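Local coordinates for protein toxin FitB (Neisseria gonorrhoeae, PDB 2H1C) that serves as the toxin of a type II toxin-antitoxin pair, a PIN-domain protein expected to act as a magnesium-dependent ribonuclease, perhaps held inactive by its partner FitA, at residues 1-7 against 116-122; 30-36 against 70-76; 86-90 against 102-108. One frame throughout, in Å; residues are numbered along the deposited sequence.

Contact 1: 1-7 against 116-122. With SO4 (sulfate ion), chain D.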
loop_
_atom_site.group_PDB
_atom_site.type_symbol
_atom_site.label_atom_id
_atom_site.label_comp_id
_atom_site.label_asym_id
_atom_site.label_seq_id
_atom_site.Cartn_x
_atom_site.Cartn_y
_atom_site.Cartn_z
ATOM N N MET A 1 6.642 -20.603 5.794
ATOM C CA MET A 1 6.429 -19.338 6.567
ATOM C C MET A 1 5.076 -18.827 6.074
ATOM O O MET A 1 4.712 -19.062 4.918
ATOM C CB MET A 1 7.519 -18.303 6.244
ATOM C CG MET A 1 8.970 -18.712 6.519
ATOM S SD MET A 1 9.514 -18.488 8.229
ATOM C CE MET A 1 9.407 -20.168 8.778
ATOM N N ILE A 2 4.345 -18.132 6.942
ATOM C CA ILE A 2 3.008 -17.635 6.626
ATOM C C ILE A 2 2.839 -16.118 6.728
ATOM O O ILE A 2 3.415 -15.484 7.609
ATOM C CB ILE A 2 1.960 -18.287 7.579
ATOM C CG1 ILE A 2 1.747 -19.759 7.208
ATOM C CG2 ILE A 2 0.621 -17.537 7.512
ATOM C CD1 ILE A 2 1.105 -19.961 5.853
ATOM N N LEU A 3 2.052 -15.561 5.807
ATOM C CA LEU A 3 1.700 -14.140 5.804
ATOM C C LEU A 3 0.186 -14.159 6.015
ATOM O O LEU A 3 -0.559 -14.617 5.144
ATOM C CB LEU A 3 2.012 -13.466 4.457
ATOM C CG LEU A 3 1.773 -11.935 4.467
ATOM C CD1 LEU A 3 2.758 -11.267 5.436
ATOM C CD2 LEU A 3 1.945 -11.364 3.057
ATOM N N LEU A 4 -0.284 -13.700 7.171
ATOM C CA LEU A 4 -1.726 -13.722 7.446
ATOM C C LEU A 4 -2.445 -12.538 6.816
ATOM O O LEU A 4 -2.066 -11.400 7.065
ATOM C CB LEU A 4 -1.989 -13.663 8.948
ATOM C CG LEU A 4 -1.515 -14.764 9.888
ATOM C CD1 LEU A 4 -1.937 -14.383 11.308
ATOM C CD2 LEU A 4 -2.112 -16.107 9.473
ATOM N N ASP A 5 -3.487 -12.812 6.031
ATOM C CA ASP A 5 -4.292 -11.778 5.359
ATOM C C ASP A 5 -5.270 -11.260 6.419
ATOM O O ASP A 5 -5.537 -11.937 7.412
ATOM C CB ASP A 5 -5.046 -12.427 4.173
ATOM C CG ASP A 5 -5.613 -11.412 3.163
ATOM O OD1 ASP A 5 -5.140 -10.258 3.099
ATOM O OD2 ASP A 5 -6.537 -11.796 2.398
ATOM N N THR A 6 -5.828 -10.076 6.202
ATOM C CA THR A 6 -6.744 -9.485 7.169
ATOM C C THR A 6 -7.933 -10.349 7.589
ATOM O O THR A 6 -8.299 -10.374 8.763
ATOM C CB THR A 6 -7.294 -8.154 6.632
ATOM O OG1 THR A 6 -6.194 -7.307 6.295
ATOM C CG2 THR A 6 -8.163 -7.471 7.664
ATOM N N ASN A 7 -8.537 -11.055 6.639
ATOM C CA ASN A 7 -9.716 -11.847 6.965
ATOM C C ASN A 7 -9.438 -13.035 7.878
ATOM O O ASN A 7 -10.354 -13.544 8.523
ATOM C CB ASN A 7 -10.414 -12.308 5.680
ATOM C CG ASN A 7 -9.525 -13.185 4.813
ATOM O OD1 ASN A 7 -9.137 -14.285 5.209
ATOM N ND2 ASN A 7 -9.197 -12.696 3.625
ATOM N N LEU A 116 6.713 -16.347 1.300
ATOM C CA LEU A 116 5.698 -16.761 2.258
ATOM C C LEU A 116 4.441 -17.285 1.597
ATOM O O LEU A 116 4.143 -16.936 0.458
ATOM C CB LEU A 116 5.289 -15.568 3.115
ATOM C CG LEU A 116 6.485 -14.810 3.695
ATOM C CD1 LEU A 116 5.982 -13.544 4.407
ATOM C CD2 LEU A 116 7.215 -15.700 4.675
ATOM N N THR A 117 3.701 -18.105 2.337
ATOM C CA THR A 117 2.417 -18.619 1.873
ATOM C C THR A 117 1.372 -17.694 2.489
ATOM O O THR A 117 1.416 -17.420 3.687
ATOM C CB THR A 117 2.124 -20.023 2.404
ATOM O OG1 THR A 117 3.082 -20.943 1.884
ATOM C CG2 THR A 117 0.728 -20.459 1.986
ATOM N N VAL A 118 0.441 -17.210 1.673
ATOM C CA VAL A 118 -0.608 -16.327 2.161
ATOM C C VAL A 118 -1.769 -17.131 2.741
ATOM O O VAL A 118 -2.257 -18.068 2.101
ATOM C CB VAL A 118 -1.180 -15.440 1.022
ATOM C CG1 VAL A 118 -2.348 -14.592 1.561
ATOM C CG2 VAL A 118 -0.086 -14.522 0.468
ATOM N N ALA A 119 -2.185 -16.797 3.960
ATOM C CA ALA A 119 -3.325 -17.467 4.585
ATOM C C ALA A 119 -4.488 -16.493 4.364
ATOM O O ALA A 119 -4.437 -15.345 4.832
ATOM C CB ALA A 119 -3.076 -17.664 6.083
ATOM N N THR A 120 -5.530 -16.946 3.668
ATOM C CA THR A 120 -6.674 -16.079 3.365
ATOM C C THR A 120 -7.917 -16.872 2.992
ATOM O O THR A 120 -7.814 -17.998 2.524
ATOM C CB THR A 120 -6.363 -15.165 2.177
ATOM O OG1 THR A 120 -7.508 -14.356 1.879
ATOM C CG2 THR A 120 -6.005 -15.997 0.954
ATOM N N ARG A 121 -9.084 -16.271 3.202
ATOM C CA ARG A 121 -10.342 -16.930 2.860
ATOM C C ARG A 121 -10.603 -16.808 1.355
ATOM O O ARG A 121 -11.212 -17.690 0.744
ATOM C CB ARG A 121 -11.494 -16.286 3.625
ATOM C CG ARG A 121 -12.804 -17.066 3.511
ATOM C CD ARG A 121 -13.895 -16.446 4.364
ATOM N NE ARG A 121 -15.020 -17.365 4.538
ATOM C CZ ARG A 121 -16.087 -17.102 5.286
ATOM N NH1 ARG A 121 -16.177 -15.946 5.930
ATOM N NH2 ARG A 121 -17.059 -17.997 5.398
ATOM N N ASP A 122 -10.139 -15.701 0.778
ATOM C CA ASP A 122 -10.302 -15.405 -0.649
ATOM C C ASP A 122 -9.013 -15.690 -1.410
ATOM O O ASP A 122 -8.176 -14.800 -1.578
ATOM C CB ASP A 122 -10.676 -13.932 -0.832
ATOM C CG ASP A 122 -12.026 -13.592 -0.239
ATOM O OD1 ASP A 122 -12.328 -12.386 -0.123
ATOM O OD2 ASP A 122 -12.794 -14.522 0.102
HETATM S S SO4 D . -19.634 -16.317 7.478
HETATM O O1 SO4 D . -20.191 -15.043 7.651
HETATM O O2 SO4 D . -19.634 -16.758 6.067
HETATM O O3 SO4 D . -20.335 -17.350 8.135
HETATM O O4 SO4 D . -18.247 -16.284 7.753
#

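Contact 2: 30-36 against 70-76. With MG (magnesium ion), chain H.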
loop_
_atom_site.group_PDB
_atom_site.type_symbol
_atom_site.label_atom_id
_atom_site.label_comp_id
_atom_site.label_asym_id
_atom_site.label_seq_id
_atom_site.Cartn_x
_atom_site.Cartn_y
_atom_site.Cartn_z
ATOM N N LEU A 30 4.601 -19.165 16.163
ATOM C CA LEU A 30 4.531 -17.701 16.059
ATOM C C LEU A 30 5.638 -17.017 15.263
ATOM O O LEU A 30 5.372 -16.135 14.432
ATOM C CB LEU A 30 4.480 -17.090 17.453
ATOM C CG LEU A 30 4.205 -15.591 17.562
ATOM C CD1 LEU A 30 2.896 -15.256 16.862
ATOM C CD2 LEU A 30 4.152 -15.191 19.034
ATOM N N GLU A 31 6.881 -17.407 15.530
ATOM C CA GLU A 31 8.028 -16.825 14.848
ATOM C C GLU A 31 7.985 -16.965 13.329
ATOM O O GLU A 31 8.685 -16.246 12.613
ATOM C CB GLU A 31 9.321 -17.464 15.364
ATOM C CG GLU A 31 9.651 -17.195 16.829
ATOM C CD GLU A 31 8.621 -17.741 17.817
ATOM O OE1 GLU A 31 8.063 -18.844 17.587
ATOM O OE2 GLU A 31 8.387 -17.063 18.848
ATOM N N ASP A 32 7.188 -17.915 12.850
ATOM C CA ASP A 32 7.064 -18.192 11.425
ATOM C C ASP A 32 5.847 -17.499 10.808
ATOM O O ASP A 32 5.504 -17.762 9.654
ATOM C CB ASP A 32 6.939 -19.711 11.188
ATOM C CG ASP A 32 8.158 -20.496 11.679
ATOM O OD1 ASP A 32 9.138 -19.879 12.155
ATOM O OD2 ASP A 32 8.126 -21.745 11.587
ATOM N N VAL A 33 5.192 -16.627 11.577
ATOM C CA VAL A 33 4.009 -15.937 11.075
ATOM C C VAL A 33 4.267 -14.441 10.949
ATOM O O VAL A 33 4.727 -13.800 11.894
ATOM C CB VAL A 33 2.802 -16.188 11.996
ATOM C CG1 VAL A 33 1.547 -15.583 11.382
ATOM C CG2 VAL A 33 2.611 -17.694 12.195
ATOM N N TYR A 34 3.965 -13.891 9.774
ATOM C CA TYR A 34 4.188 -12.468 9.484
ATOM C C TYR A 34 2.910 -11.694 9.130
ATOM O O TYR A 34 1.874 -12.279 8.787
ATOM C CB TYR A 34 5.146 -12.335 8.294
ATOM C CG TYR A 34 6.526 -12.896 8.539
ATOM C CD1 TYR A 34 6.746 -14.280 8.573
ATOM C CD2 TYR A 34 7.594 -12.046 8.814
ATOM C CE1 TYR A 34 7.996 -14.802 8.884
ATOM C CE2 TYR A 34 8.864 -12.555 9.135
ATOM C CZ TYR A 34 9.052 -13.935 9.171
ATOM O OH TYR A 34 10.284 -14.448 9.525
ATOM N N LEU A 35 2.997 -10.364 9.213
ATOM C CA LEU A 35 1.890 -9.490 8.834
ATOM C C LEU A 35 2.456 -8.420 7.902
ATOM O O LEU A 35 3.584 -7.958 8.099
ATOM C CB LEU A 35 1.287 -8.781 10.054
ATOM C CG LEU A 35 0.522 -9.568 11.112
ATOM C CD1 LEU A 35 0.073 -8.611 12.221
ATOM C CD2 LEU A 35 -0.695 -10.237 10.481
ATOM N N SER A 36 1.693 -8.043 6.885
ATOM C CA SER A 36 2.121 -6.964 6.000
ATOM C C SER A 36 1.709 -5.679 6.692
ATOM O O SER A 36 0.681 -5.645 7.378
ATOM C CB SER A 36 1.396 -7.029 4.655
ATOM O OG SER A 36 1.418 -5.749 4.023
ATOM N N LEU A 70 2.959 -9.448 19.334
ATOM C CA LEU A 70 3.198 -10.840 18.944
ATOM C C LEU A 70 3.927 -10.866 17.604
ATOM O O LEU A 70 4.544 -11.873 17.240
ATOM C CB LEU A 70 1.880 -11.601 18.779
ATOM C CG LEU A 70 0.992 -11.764 20.010
ATOM C CD1 LEU A 70 -0.354 -12.335 19.584
ATOM C CD2 LEU A 70 1.681 -12.656 21.016
ATOM N N PHE A 71 3.854 -9.758 16.869
ATOM C CA PHE A 71 4.491 -9.682 15.559
ATOM C C PHE A 71 5.669 -8.718 15.477
ATOM O O PHE A 71 6.086 -8.326 14.388
ATOM C CB PHE A 71 3.437 -9.340 14.501
ATOM C CG PHE A 71 2.344 -10.363 14.398
ATOM C CD1 PHE A 71 1.189 -10.252 15.164
ATOM C CD2 PHE A 71 2.499 -11.477 13.578
ATOM C CE1 PHE A 71 0.194 -11.244 15.119
ATOM C CE2 PHE A 71 1.516 -12.470 13.529
ATOM C CZ PHE A 71 0.367 -12.356 14.297
ATOM N N ALA A 72 6.222 -8.363 16.631
ATOM C CA ALA A 72 7.369 -7.462 16.683
ATOM C C ALA A 72 8.487 -7.999 15.784
ATOM O O ALA A 72 8.878 -9.168 15.876
ATOM C CB ALA A 72 7.862 -7.331 18.130
ATOM N N GLY A 73 8.987 -7.147 14.897
ATOM C CA GLY A 73 10.047 -7.564 14.009
ATOM C C GLY A 73 9.556 -8.354 12.814
ATOM O O GLY A 73 10.366 -8.732 11.971
ATOM N N ARG A 74 8.248 -8.599 12.730
ATOM C CA ARG A 74 7.696 -9.367 11.606
ATOM C C ARG A 74 6.509 -8.680 10.899
ATOM O O ARG A 74 5.609 -9.345 10.346
ATOM C CB ARG A 74 7.300 -10.783 12.066
ATOM C CG ARG A 74 8.444 -11.535 12.791
ATOM C CD ARG A 74 8.186 -13.050 12.926
ATOM N NE ARG A 74 6.844 -13.309 13.422
ATOM C CZ ARG A 74 6.451 -13.094 14.667
ATOM N NH1 ARG A 74 7.307 -12.636 15.568
ATOM N NH2 ARG A 74 5.181 -13.269 14.991
ATOM N N ILE A 75 6.499 -7.348 10.945
ATOM C CA ILE A 75 5.484 -6.552 10.246
ATOM C C ILE A 75 6.283 -6.074 9.037
ATOM O O ILE A 75 7.172 -5.217 9.144
ATOM C CB ILE A 75 5.006 -5.380 11.123
ATOM C CG1 ILE A 75 4.253 -5.950 12.328
ATOM C CG2 ILE A 75 4.093 -4.425 10.334
ATOM C CD1 ILE A 75 3.738 -4.907 13.293
ATOM N N LEU A 76 5.968 -6.653 7.888
ATOM C CA LEU A 76 6.693 -6.390 6.643
ATOM C C LEU A 76 6.277 -5.163 5.856
ATOM O O LEU A 76 5.117 -5.021 5.492
ATOM C CB LEU A 76 6.577 -7.615 5.743
ATOM C CG LEU A 76 7.007 -8.940 6.403
ATOM C CD1 LEU A 76 6.619 -10.109 5.505
ATOM C CD2 LEU A 76 8.506 -8.904 6.649
HETATM MG MG MG H . 3.692 -5.167 2.917
#

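Contact 3: 86-90 against 102-108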
loop_
_atom_site.group_PDB
_atom_site.type_symbol
_atom_site.label_atom_id
_atom_site.label_comp_id
_atom_site.label_asym_id
_atom_site.label_seq_id
_atom_site.Cartn_x
_atom_site.Cartn_y
_atom_site.Cartn_z
ATOM N N TYR A 86 5.058 -6.274 -7.284
ATOM C CA TYR A 86 3.665 -5.874 -7.428
ATOM C C TYR A 86 3.311 -5.612 -8.895
ATOM O O TYR A 86 2.330 -6.145 -9.405
ATOM C CB TYR A 86 3.406 -4.606 -6.618
ATOM C CG TYR A 86 2.070 -3.949 -6.886
ATOM C CD1 TYR A 86 0.912 -4.376 -6.232
ATOM C CD2 TYR A 86 1.971 -2.890 -7.791
ATOM C CE1 TYR A 86 -0.318 -3.758 -6.472
ATOM C CE2 TYR A 86 0.763 -2.274 -8.034
ATOM C CZ TYR A 86 -0.376 -2.708 -7.374
ATOM O OH TYR A 86 -1.582 -2.087 -7.601
ATOM N N ALA A 87 4.103 -4.774 -9.565
ATOM C CA ALA A 87 3.839 -4.438 -10.955
ATOM C C ALA A 87 3.899 -5.680 -11.830
ATOM O O ALA A 87 3.067 -5.855 -12.719
ATOM C CB ALA A 87 4.837 -3.396 -11.440
ATOM N N GLN A 88 4.868 -6.554 -11.569
ATOM C CA GLN A 88 4.996 -7.782 -12.341
ATOM C C GLN A 88 3.744 -8.647 -12.209
ATOM O O GLN A 88 3.139 -9.047 -13.209
ATOM C CB GLN A 88 6.226 -8.564 -11.875
ATOM C CG GLN A 88 7.512 -7.783 -12.100
ATOM C CD GLN A 88 8.758 -8.568 -11.763
ATOM O OE1 GLN A 88 8.967 -8.977 -10.614
ATOM N NE2 GLN A 88 9.604 -8.786 -12.770
ATOM N N ILE A 89 3.351 -8.925 -10.973
ATOM C CA ILE A 89 2.178 -9.750 -10.704
ATOM C C ILE A 89 0.880 -9.184 -11.257
ATOM O O ILE A 89 0.123 -9.894 -11.920
ATOM C CB ILE A 89 1.993 -9.967 -9.175
ATOM C CG1 ILE A 89 3.077 -10.903 -8.643
ATOM C CG2 ILE A 89 0.601 -10.504 -8.889
ATOM C CD1 ILE A 89 3.015 -11.098 -7.116
ATOM N N ARG A 90 0.598 -7.915 -10.984
ATOM C CA ARG A 90 -0.649 -7.322 -11.476
ATOM C C ARG A 90 -0.706 -7.197 -12.999
ATOM O O ARG A 90 -1.764 -7.416 -13.604
ATOM C CB ARG A 90 -0.889 -5.953 -10.849
ATOM C CG ARG A 90 -1.214 -6.034 -9.378
ATOM C CD ARG A 90 -2.097 -4.881 -8.974
ATOM N NE ARG A 90 -3.365 -4.881 -9.691
ATOM C CZ ARG A 90 -4.180 -3.830 -9.761
ATOM N NH1 ARG A 90 -3.861 -2.691 -9.158
ATOM N NH2 ARG A 90 -5.315 -3.915 -10.447
ATOM N N ALA A 102 -5.795 -3.981 -6.254
ATOM C CA ALA A 102 -4.585 -3.378 -5.682
ATOM C C ALA A 102 -4.246 -3.916 -4.286
ATOM O O ALA A 102 -3.117 -4.347 -4.038
ATOM C CB ALA A 102 -4.735 -1.848 -5.631
ATOM N N ALA A 103 -5.226 -3.872 -3.386
ATOM C CA ALA A 103 -5.064 -4.336 -2.008
ATOM C C ALA A 103 -4.511 -5.755 -1.929
ATOM O O ALA A 103 -3.561 -6.017 -1.184
ATOM C CB ALA A 103 -6.401 -4.269 -1.270
ATOM N N ASP A 104 -5.103 -6.667 -2.690
ATOM C CA ASP A 104 -4.650 -8.054 -2.686
ATOM C C ASP A 104 -3.276 -8.119 -3.332
ATOM O O ASP A 104 -2.425 -8.900 -2.925
ATOM C CB ASP A 104 -5.645 -8.942 -3.445
ATOM C CG ASP A 104 -6.949 -9.139 -2.683
ATOM O OD1 ASP A 104 -7.961 -9.524 -3.305
ATOM O OD2 ASP A 104 -6.963 -8.921 -1.453
ATOM N N GLY A 105 -3.061 -7.275 -4.338
ATOM C CA GLY A 105 -1.778 -7.244 -5.003
ATOM C C GLY A 105 -0.651 -6.879 -4.048
ATOM O O GLY A 105 0.434 -7.441 -4.140
ATOM N N TYR A 106 -0.887 -5.927 -3.146
ATOM C CA TYR A 106 0.160 -5.521 -2.194
ATOM C C TYR A 106 0.578 -6.684 -1.302
ATOM O O TYR A 106 1.769 -6.905 -1.050
ATOM C CB TYR A 106 -0.328 -4.389 -1.294
ATOM C CG TYR A 106 -0.595 -3.106 -2.029
ATOM C CD1 TYR A 106 -1.611 -2.252 -1.618
ATOM C CD2 TYR A 106 0.161 -2.752 -3.147
ATOM C CE1 TYR A 106 -1.874 -1.066 -2.307
ATOM C CE2 TYR A 106 -0.092 -1.568 -3.844
ATOM C CZ TYR A 106 -1.114 -0.734 -3.418
ATOM O OH TYR A 106 -1.383 0.425 -4.117
ATOM N N ILE A 107 -0.421 -7.409 -0.813
ATOM C CA ILE A 107 -0.186 -8.548 0.058
ATOM C C ILE A 107 0.505 -9.657 -0.702
ATOM O O ILE A 107 1.480 -10.219 -0.215
ATOM C CB ILE A 107 -1.505 -9.048 0.658
ATOM C CG1 ILE A 107 -2.124 -7.930 1.504
ATOM C CG2 ILE A 107 -1.253 -10.260 1.537
ATOM C CD1 ILE A 107 -3.453 -8.276 2.107
ATOM N N ALA A 108 0.028 -9.957 -1.907
ATOM C CA ALA A 108 0.641 -11.015 -2.685
ATOM C C ALA A 108 2.107 -10.721 -3.001
ATOM O O ALA A 108 2.956 -11.608 -2.902
ATOM C CB ALA A 108 -0.153 -11.261 -3.966
#

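Contact 1: 1-7 against 116-122
Thr-120 OG1 donates a hydrogen bond to Asp-5 OD2 over 2.8 Å, using the carboxylate lone pair that faces away from OD1. The two side chains lie alongside each other and point the same way. With CG anti to its own backbone N (chi1 -164°), Asp-5 sends its carboxylate along the threonine. Thr-120 OG1 also accepts a bond from Asp-122 N at 3.2 Å and so closes an ST turn. Asn-7 reaches the same loop. Asn-7 OD1 takes the N-H of Arg-121 N at 2.8 Å, well off the plane of the amide carbonyl. This link ties the first turn of helix 6-9 to the loop after strand 117-119.

Before these groups in the chain, strands 2-4 and 117-119 run parallel. Four backbone bonds join the segments, from Thr-117 N to Met-1 O at 2.9 Å through to Asp-5 N to Ala-119 O at 3.0 Å. On one face Ala-119 CB meets Ile-2 CG2 and, at 3.9 Å, Leu-4 CD2. On the other, Leu-3 CB packs at 4.0 Å on Leu-116 CD1. Asp-5, just past its strand, is a predicted magnesium ligand. At the outer end, extended Arg-121 holds a sulfate, probably from the crystallisation liquor, that Arg-14 also bonds; Arg-121 NH1 is 2.8 Å from sulfate O4.

Strand 2-4 is the middle strand of the parallel sheet, and 117-119 lies beside it. Strand 33-36 flanks 2-4, and strand 133-134 flanks 117-119. Trp-24 of helix 19-27 covers the Ile-2, Leu-4 and Ala-119 face. Ile-107 and Ala-111 of helix 102-114 cover Leu-3 on the other.

Contact 2: 30-36 against 70-76
Val-33 O is gripped by Arg-74 through two N-H groups. Arg-74 NE donates to Val-33 O at 2.7 Å, with the oxygen close to the guanidinium plane. Arg-74 NH2 adds a weak bond to Val-33 O at 3.2 Å. Arg-74 NH2 also donates to Leu-70 O at 2.7 Å, so the guanidinium bridges both segments and is held against rotation. The bend at chi3 (-48°) turns it back over Glu-31, whose CA lies over one of its faces.

The aliphatic part of Arg-74 serves Tyr-34. Arg-74 CD sits over one face of the Tyr-34 ring, 4.1 Å from its centroid, in a CH-pi contact. The guanidinium stands steeply to that ring.

Arg-74 ends a type II turn that starts at Phe-71, with Gly-73 at its third position. From there strand 75-76 runs parallel to strand 33-36 as an outer strand of the PIN-domain sheet. Leu-35 N bonds to Arg-74 O, and Leu-76 N to Leu-35 O at 2.7 Å.

Leu-35 CD1 presses on one face of the Phe-71 ring, 3.7 Å from the centroid. Val-33 CG1 meets the edge of the same ring at Phe-71 CE2, 3.8 Å away. Leu-70 and Phe-71 also pack on the bound peptide. Ser-36 OG is 2.6 Å from a magnesium ion, whose site also includes Leu-76 and Thr-110. The same OG caps helix 37-48 through Ile-38 N.

Contact 3: 86-90 against 102-108
One face of the Tyr-86 ring is overlapped at its margin by Tyr-106 CE2. The planes are 30° apart and the centroids 4.9 Å, but the rings are slid so far that they barely overlap. The closest touch is between Tyr-86 CE1 and Tyr-106 CE2, at 3.4 Å. This is helix-helix packing in the alpha/beta PIN domain. Helix segments 86-90 and 102-108 cross at 122°, with their axes 9.3 Å apart at closest approach.

Gly-105 lies at the crossing. Gly-105 CA is 6.1 Å from Tyr-86 CA. Gly-105 C sits at the edge of the Tyr-86 ring, 3.7 Å from Tyr-86 CD1. With no side chain at Gly-105, the Tyr-86 ring lies directly on the helix backbone. The first torsion of Tyr-86 swings the ring away from its backbone N and across to the second helix.

The opposite face of the Tyr-86 ring is covered by Arg-90 CG, one helical turn further on. The ring is thus held between Arg-90 and Tyr-106. A bend in the Arg-90 chain at chi3 brings its guanidinium round to the phenol end of the tyrosine. One flat face of that guanidinium also covers Ala-102 N at the start of the second helix. Further along, Ile-89 CD1 packs loosely on Ala-108.

The second helix also carries Asp-104, a predicted magnesium ligand. A second copy of the protein packs on the tyrosines: Ala-41 of that subunit on Tyr-86 and Ile-38 of that subunit on Tyr-106.

The phenol oxygen is fixed from within its own helix: Arg-90 NH1 donates to Tyr-86 OH at 2.8 Å, nearly straight (166°) and in the guanidinium plane.

Contacts 1 and 2 belong to one parallel sheet. Strands 2-4 and 33-36 are neighbours in it, and the contact centres are 12 Å apart. Contact 3 joins helices 80-94 and 102-114. It lies about 14 Å from contact 1 and 20 Å from contact 2, centre to centre. Along the chain, contact 1 joins the N-terminus to a late strand, and contacts 2 and 3 close one after the other within that span. Helix 102-114 leads into strand 117-119 and packs on contact 1 through Ile-107. This brings the predicted magnesium ligands Asp-5 and Asp-104, from contacts 1 and 3, to about 5 Å between side chains, consistent with one shared metal site.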